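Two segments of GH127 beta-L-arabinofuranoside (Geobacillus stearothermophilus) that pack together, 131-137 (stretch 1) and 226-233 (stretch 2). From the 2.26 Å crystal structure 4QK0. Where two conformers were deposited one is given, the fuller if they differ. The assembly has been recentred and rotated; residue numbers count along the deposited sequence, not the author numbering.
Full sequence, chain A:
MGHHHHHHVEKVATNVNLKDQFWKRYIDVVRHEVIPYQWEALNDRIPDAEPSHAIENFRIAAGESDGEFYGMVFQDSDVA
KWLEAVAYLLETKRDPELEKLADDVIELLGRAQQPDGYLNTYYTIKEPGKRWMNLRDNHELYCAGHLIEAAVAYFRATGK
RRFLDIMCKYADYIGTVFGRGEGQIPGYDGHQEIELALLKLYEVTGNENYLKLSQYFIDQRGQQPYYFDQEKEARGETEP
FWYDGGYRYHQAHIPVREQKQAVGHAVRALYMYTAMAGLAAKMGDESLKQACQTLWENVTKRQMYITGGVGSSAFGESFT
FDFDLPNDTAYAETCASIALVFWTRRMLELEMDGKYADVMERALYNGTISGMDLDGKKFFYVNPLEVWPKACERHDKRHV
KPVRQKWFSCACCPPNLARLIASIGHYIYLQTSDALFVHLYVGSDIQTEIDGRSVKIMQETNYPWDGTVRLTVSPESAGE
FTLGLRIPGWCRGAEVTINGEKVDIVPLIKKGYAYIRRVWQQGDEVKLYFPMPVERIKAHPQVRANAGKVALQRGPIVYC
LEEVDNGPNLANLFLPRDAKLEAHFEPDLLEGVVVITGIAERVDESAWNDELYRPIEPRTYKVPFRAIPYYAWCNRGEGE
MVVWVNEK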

ATOM      1  N   ARG A 131      30.458  17.137  18.214  1.00 28.61           N
ATOM      2  CA  ARG A 131      29.181  17.585  18.669  1.00 28.30           C
ATOM      3  C   ARG A 131      28.620  18.759  17.873  1.00 26.29           C
ATOM      4  O   ARG A 131      29.333  19.561  17.265  1.00 23.49           O
ATOM      5  N   TRP A 132      27.305  18.759  17.792  1.00 27.36           N
ATOM      6  CA  TRP A 132      26.580  19.809  17.099  1.00 28.61           C
ATOM      7  C   TRP A 132      26.835  19.934  15.595  1.00 28.96           C
ATOM      8  O   TRP A 132      26.585  20.980  15.029  1.00 31.23           O
HETATM    9  N   MSE A 133      27.315  18.901  14.941  1.00 28.28           N
HETATM   10  CA  MSE A 133      27.563  18.973  13.500  0.50 29.97           C
HETATM   11  C   MSE A 133      26.477  18.281  12.679  1.00 30.67           C
HETATM   12  O   MSE A 133      26.441  18.398  11.466  1.00 29.51           O
ATOM     13  N   ASN A 134      25.582  17.538  13.329  1.00 31.63           N
ATOM     14  CA  ASN A 134      24.464  16.887  12.649  1.00 29.09           C
ATOM     15  C   ASN A 134      23.213  16.843  13.503  1.00 26.67           C
ATOM     16  O   ASN A 134      22.761  15.804  14.003  1.00 25.39           O
ATOM     17  N   LEU A 135      22.621  18.022  13.611  1.00 28.30           N
ATOM     18  CA  LEU A 135      21.347  18.207  14.312  1.00 26.02           C
ATOM     19  C   LEU A 135      20.200  17.616  13.538  1.00 23.38           C
ATOM     20  O   LEU A 135      19.179  17.263  14.122  1.00 24.08           O
ATOM     21  N   ARG A 136      20.328  17.553  12.227  1.00 21.48           N
ATOM     22  CA  ARG A 136      19.246  17.002  11.385  1.00 24.64           C
ATOM     23  C   ARG A 136      18.961  15.549  11.771  1.00 25.84           C
ATOM     24  O   ARG A 136      17.813  15.166  11.867  1.00 25.62           O
ATOM     25  N   ASP A 137      20.013  14.783  12.056  1.00 26.15           N
ATOM     26  CA  ASP A 137      19.871  13.349  12.277  1.00 27.52           C
ATOM     27  C   ASP A 137      20.221  12.845  13.653  1.00 26.65           C
ATOM     28  O   ASP A 137      19.652  11.845  14.066  1.00 27.81           O
ATOM     29  N   TYR A 226      18.321  27.519   4.757  1.00 36.47           N
ATOM     30  CA  TYR A 226      18.027  26.382   5.649  1.00 32.47           C
ATOM     31  C   TYR A 226      19.217  25.980   6.484  1.00 27.89           C
ATOM     32  O   TYR A 226      20.272  25.643   5.960  1.00 29.08           O
ATOM     33  N   TYR A 227      19.069  26.011   7.791  1.00 28.44           N
ATOM     34  CA  TYR A 227      20.117  25.500   8.666  1.00 27.78           C
ATOM     35  C   TYR A 227      20.571  24.095   8.262  1.00 27.07           C
ATOM     36  O   TYR A 227      21.775  23.803   8.259  1.00 28.78           O
ATOM     37  N   PHE A 228      19.637  23.208   7.929  1.00 27.52           N
ATOM     38  CA  PHE A 228      20.053  21.830   7.635  1.00 28.61           C
ATOM     39  C   PHE A 228      20.886  21.760   6.391  1.00 27.38           C
ATOM     40  O   PHE A 228      21.718  20.868   6.255  1.00 28.73           O
ATOM     41  N   ASP A 229      20.647  22.663   5.444  1.00 30.75           N
ATOM     42  CA  ASP A 229      21.523  22.720   4.247  1.00 32.77           C
ATOM     43  C   ASP A 229      22.906  23.216   4.609  1.00 32.32           C
ATOM     44  O   ASP A 229      23.893  22.725   4.092  1.00 34.68           O
ATOM     45  N   GLN A 230      22.979  24.184   5.515  1.00 33.67           N
ATOM     46  CA  GLN A 230      24.279  24.726   5.930  1.00 35.87           C
ATOM     47  C   GLN A 230      25.097  23.661   6.611  1.00 33.36           C
ATOM     48  O   GLN A 230      26.254  23.495   6.276  1.00 30.94           O
ATOM     49  N   GLU A 231      24.529  22.936   7.575  1.00 33.88           N
ATOM     50  CA  GLU A 231      25.355  21.916   8.268  1.00 34.52           C
ATOM     51  C   GLU A 231      25.706  20.740   7.372  1.00 34.41           C
ATOM     52  O   GLU A 231      26.799  20.164   7.477  1.00 36.04           O
ATOM     53  N   LYS A 232      24.786  20.410   6.487  1.00 37.28           N
ATOM     54  CA  LYS A 232      24.997  19.360   5.478  1.00 41.96           C
ATOM     55  C   LYS A 232      26.196  19.677   4.595  1.00 39.39           C
ATOM     56  O   LYS A 232      27.093  18.872   4.424  1.00 40.75           O
ATOM     57  N   GLU A 233      26.182  20.855   4.015  1.00 42.05           N
ATOM     58  CA  GLU A 233      27.315  21.406   3.252  1.00 43.45           C
ATOM     59  C   GLU A 233      28.640  21.320   4.037  1.00 41.89           C
ATOM     60  O   GLU A 233      29.612  20.783   3.546  1.00 44.56           O
TER

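A buried helix carboxylate receives two consecutive backbone amides of an irregular segment, and aromatic rings of the same helix pack against the neighbouring side chains. Glu-231 (chi1 p, chi2 t) points toward stretch 1 and spreads its two oxygens: Leu-135 N donates to OE2 at 2.9 Å and Arg-136 N donates to OE1 at 3.0 Å, so one carboxylate serves two successive N-H groups. Leu-135 (m, m) also points toward the helix; its CB lies at the edge of the Tyr-227 ring, 3.9 Å from Tyr-227 CE2. Tyr-227 (t) starts sideways, but its end comes nearer, leaving its OH 2.9 Å from Glu-231 OE2. Water 1 links this hydroxyl (2.5 Å from Tyr-227 OH) to the backbone by donating to Trp-132 O at 2.8 Å. Phe-228 (m) points toward stretch 1 and offers a ring face to the aliphatic part of Arg-136 (t, t, p), whose CG sits 4.0 Å from the ring centroid in a CH-pi contact. The Arg-136 guanidinium is held by Asp-137 in a salt bridge, NH2 to OD2 2.8 Å, while Lys-232 CD approaches its edge, 3.9 Å from Arg-136 NH1. Met-133, a selenomethionine, points away, yet water 2 joins the backbones, donating to Met-133 O and Glu-231 O, each at 2.8 Å.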

ATOM      1  CB  ARG A 131      29.169  17.876  20.159  1.00 31.09           C
ATOM      2  CG  ARG A 131      30.034  19.047  20.624  1.00 32.78           C
ATOM      3  CD  ARG A 131      30.116  19.059  22.138  1.00 35.68           C
ATOM      4  NE  ARG A 131      30.940  20.163  22.593  1.00 44.09           N
ATOM      5  CZ  ARG A 131      31.135  20.546  23.864  1.00 42.42           C
ATOM      6  NH1 ARG A 131      30.548  19.955  24.882  1.00 41.26           N
ATOM      7  NH2 ARG A 131      31.918  21.607  24.095  1.00 44.60           N
ATOM      8  CB  TRP A 132      26.883  21.174  17.749  1.00 27.97           C
ATOM      9  CG  TRP A 132      26.774  21.285  19.278  1.00 23.93           C
ATOM     10  CD1 TRP A 132      27.681  21.877  20.110  1.00 25.79           C
ATOM     11  CD2 TRP A 132      25.677  20.862  20.107  1.00 22.37           C
ATOM     12  NE1 TRP A 132      27.214  21.852  21.431  1.00 24.01           N
ATOM     13  CE2 TRP A 132      25.982  21.246  21.444  1.00 23.06           C
ATOM     14  CE3 TRP A 132      24.468  20.201  19.861  1.00 20.72           C
ATOM     15  CZ2 TRP A 132      25.115  20.991  22.509  1.00 21.51           C
ATOM     16  CZ3 TRP A 132      23.605  19.937  20.931  1.00 20.53           C
ATOM     17  CH2 TRP A 132      23.941  20.319  22.244  1.00 21.04           C
HETATM   18  CB  MSE A 133      28.949  18.398  13.164  0.50 30.78           C
HETATM   19  CG  MSE A 133      30.104  19.190  13.799  0.50 31.28           C
HETATM   20 SE   MSE A 133      30.293  21.051  13.153  0.50 31.99          SE
HETATM   21  CE  MSE A 133      29.878  22.166  14.711  0.50 31.27           C
ATOM     22  CB  ASN A 134      24.818  15.475  12.145  1.00 28.27           C
ATOM     23  CG  ASN A 134      23.785  14.960  11.141  1.00 28.62           C
ATOM     24  OD1 ASN A 134      22.660  15.473  11.045  1.00 24.88           O
ATOM     25  ND2 ASN A 134      24.168  13.949  10.387  1.00 31.27           N
ATOM     26  CB  LEU A 135      21.092  19.717  14.546  1.00 27.53           C
ATOM     27  CG  LEU A 135      21.770  20.386  15.773  1.00 27.61           C
ATOM     28  CD1 LEU A 135      21.180  19.825  17.039  1.00 28.41           C
ATOM     29  CD2 LEU A 135      23.282  20.184  15.777  1.00 27.69           C
ATOM     30  CB  ARG A 136      19.618  17.051   9.907  1.00 26.53           C
ATOM     31  CG  ARG A 136      18.437  16.741   9.005  1.00 30.63           C
ATOM     32  CD  ARG A 136      18.877  16.497   7.564  1.00 28.46           C
ATOM     33  NE  ARG A 136      19.727  15.341   7.491  1.00 29.37           N
ATOM     34  CZ  ARG A 136      20.529  15.045   6.475  1.00 30.55           C
ATOM     35  NH1 ARG A 136      20.585  15.844   5.429  1.00 29.28           N
ATOM     36  NH2 ARG A 136      21.313  13.947   6.535  1.00 27.73           N
ATOM     37  CB  ASP A 137      20.791  12.556  11.312  1.00 30.18           C
ATOM     38  CG  ASP A 137      20.510  12.862   9.843  1.00 30.48           C
ATOM     39  OD1 ASP A 137      19.362  13.231   9.496  1.00 30.23           O
ATOM     40  OD2 ASP A 137      21.456  12.738   9.052  1.00 29.51           O
ATOM     41  CB  TYR A 226      17.594  25.185   4.807  1.00 36.88           C
ATOM     42  CG  TYR A 226      16.188  25.228   4.212  1.00 36.68           C
ATOM     43  CD1 TYR A 226      15.097  25.545   4.984  1.00 34.89           C
ATOM     44  CD2 TYR A 226      15.971  24.874   2.888  1.00 40.16           C
ATOM     45  CE1 TYR A 226      13.827  25.521   4.462  1.00 41.86           C
ATOM     46  CE2 TYR A 226      14.700  24.846   2.351  1.00 38.28           C
ATOM     47  CZ  TYR A 226      13.633  25.172   3.140  1.00 41.20           C
ATOM     48  OH  TYR A 226      12.333  25.200   2.628  1.00 38.84           O
ATOM     49  CB  TYR A 227      19.679  25.507  10.129  1.00 26.74           C
ATOM     50  CG  TYR A 227      20.677  24.801  10.989  1.00 30.48           C
ATOM     51  CD1 TYR A 227      21.982  25.280  11.115  1.00 33.11           C
ATOM     52  CD2 TYR A 227      20.356  23.640  11.637  1.00 30.79           C
ATOM     53  CE1 TYR A 227      22.926  24.600  11.858  1.00 31.16           C
ATOM     54  CE2 TYR A 227      21.284  22.970  12.390  1.00 33.61           C
ATOM     55  CZ  TYR A 227      22.564  23.440  12.497  1.00 33.17           C
ATOM     56  OH  TYR A 227      23.450  22.757  13.272  1.00 32.18           O
ATOM     57  CB  PHE A 228      18.839  20.866   7.528  1.00 25.23           C
ATOM     58  CG  PHE A 228      18.098  20.658   8.812  1.00 24.49           C
ATOM     59  CD1 PHE A 228      18.758  20.667  10.063  1.00 23.75           C
ATOM     60  CD2 PHE A 228      16.753  20.421   8.799  1.00 23.82           C
ATOM     61  CE1 PHE A 228      18.094  20.450  11.250  1.00 20.09           C
ATOM     62  CE2 PHE A 228      16.069  20.201   9.996  1.00 24.06           C
ATOM     63  CZ  PHE A 228      16.738  20.222  11.212  1.00 23.71           C
ATOM     64  CB  ASP A 229      20.919  23.610   3.141  1.00 34.10           C
ATOM     65  CG  ASP A 229      19.801  22.930   2.376  1.00 35.18           C
ATOM     66  OD1 ASP A 229      19.665  21.685   2.448  1.00 38.18           O
ATOM     67  OD2 ASP A 229      19.011  23.652   1.731  1.00 44.51           O
ATOM     68  CB  GLN A 230      24.117  25.956   6.840  1.00 38.50           C
ATOM     69  CG  GLN A 230      23.399  27.137   6.172  1.00 42.45           C
ATOM     70  CD  GLN A 230      23.042  28.272   7.130  1.00 42.94           C
ATOM     71  OE1 GLN A 230      22.610  28.061   8.268  1.00 41.66           O
ATOM     72  NE2 GLN A 230      23.195  29.492   6.647  1.00 47.94           N
ATOM     73  CB  GLU A 231      24.732  21.434   9.600  1.00 34.67           C
ATOM     74  CG  GLU A 231      23.335  20.864   9.522  1.00 32.91           C
ATOM     75  CD  GLU A 231      23.000  19.929  10.681  1.00 33.91           C
ATOM     76  OE1 GLU A 231      22.298  18.924  10.431  1.00 28.85           O
ATOM     77  OE2 GLU A 231      23.415  20.199  11.848  1.00 32.24           O
ATOM     78  CB  LYS A 232      23.723  19.245   4.639  1.00 46.57           C
ATOM     79  CG  LYS A 232      23.823  18.519   3.327  1.00 56.91           C
ATOM     80  CD  LYS A 232      22.447  18.058   2.798  1.00 65.24           C
ATOM     81  CE  LYS A 232      21.990  18.794   1.562  1.00 70.89           C
ATOM     82  NZ  LYS A 232      21.211  17.880   0.677  1.00 72.88           N
ATOM     83  CB  GLU A 233      26.946  22.859   2.890  1.00 51.99           C
ATOM     84  CG  GLU A 233      28.080  23.786   2.467  1.00 65.57           C
ATOM     85  CD  GLU A 233      28.348  23.752   0.980  1.00 69.92           C
ATOM     86  OE1 GLU A 233      28.021  22.718   0.344  1.00 81.22           O
ATOM     87  OE2 GLU A 233      28.895  24.754   0.470  1.00 72.06           O
TER
HETATM   88  O   HOH W   1      25.944  22.791  13.026  1.00 33.93           O
HETATM   89  O   HOH W   2      27.997  20.209  10.005  1.00 35.37           O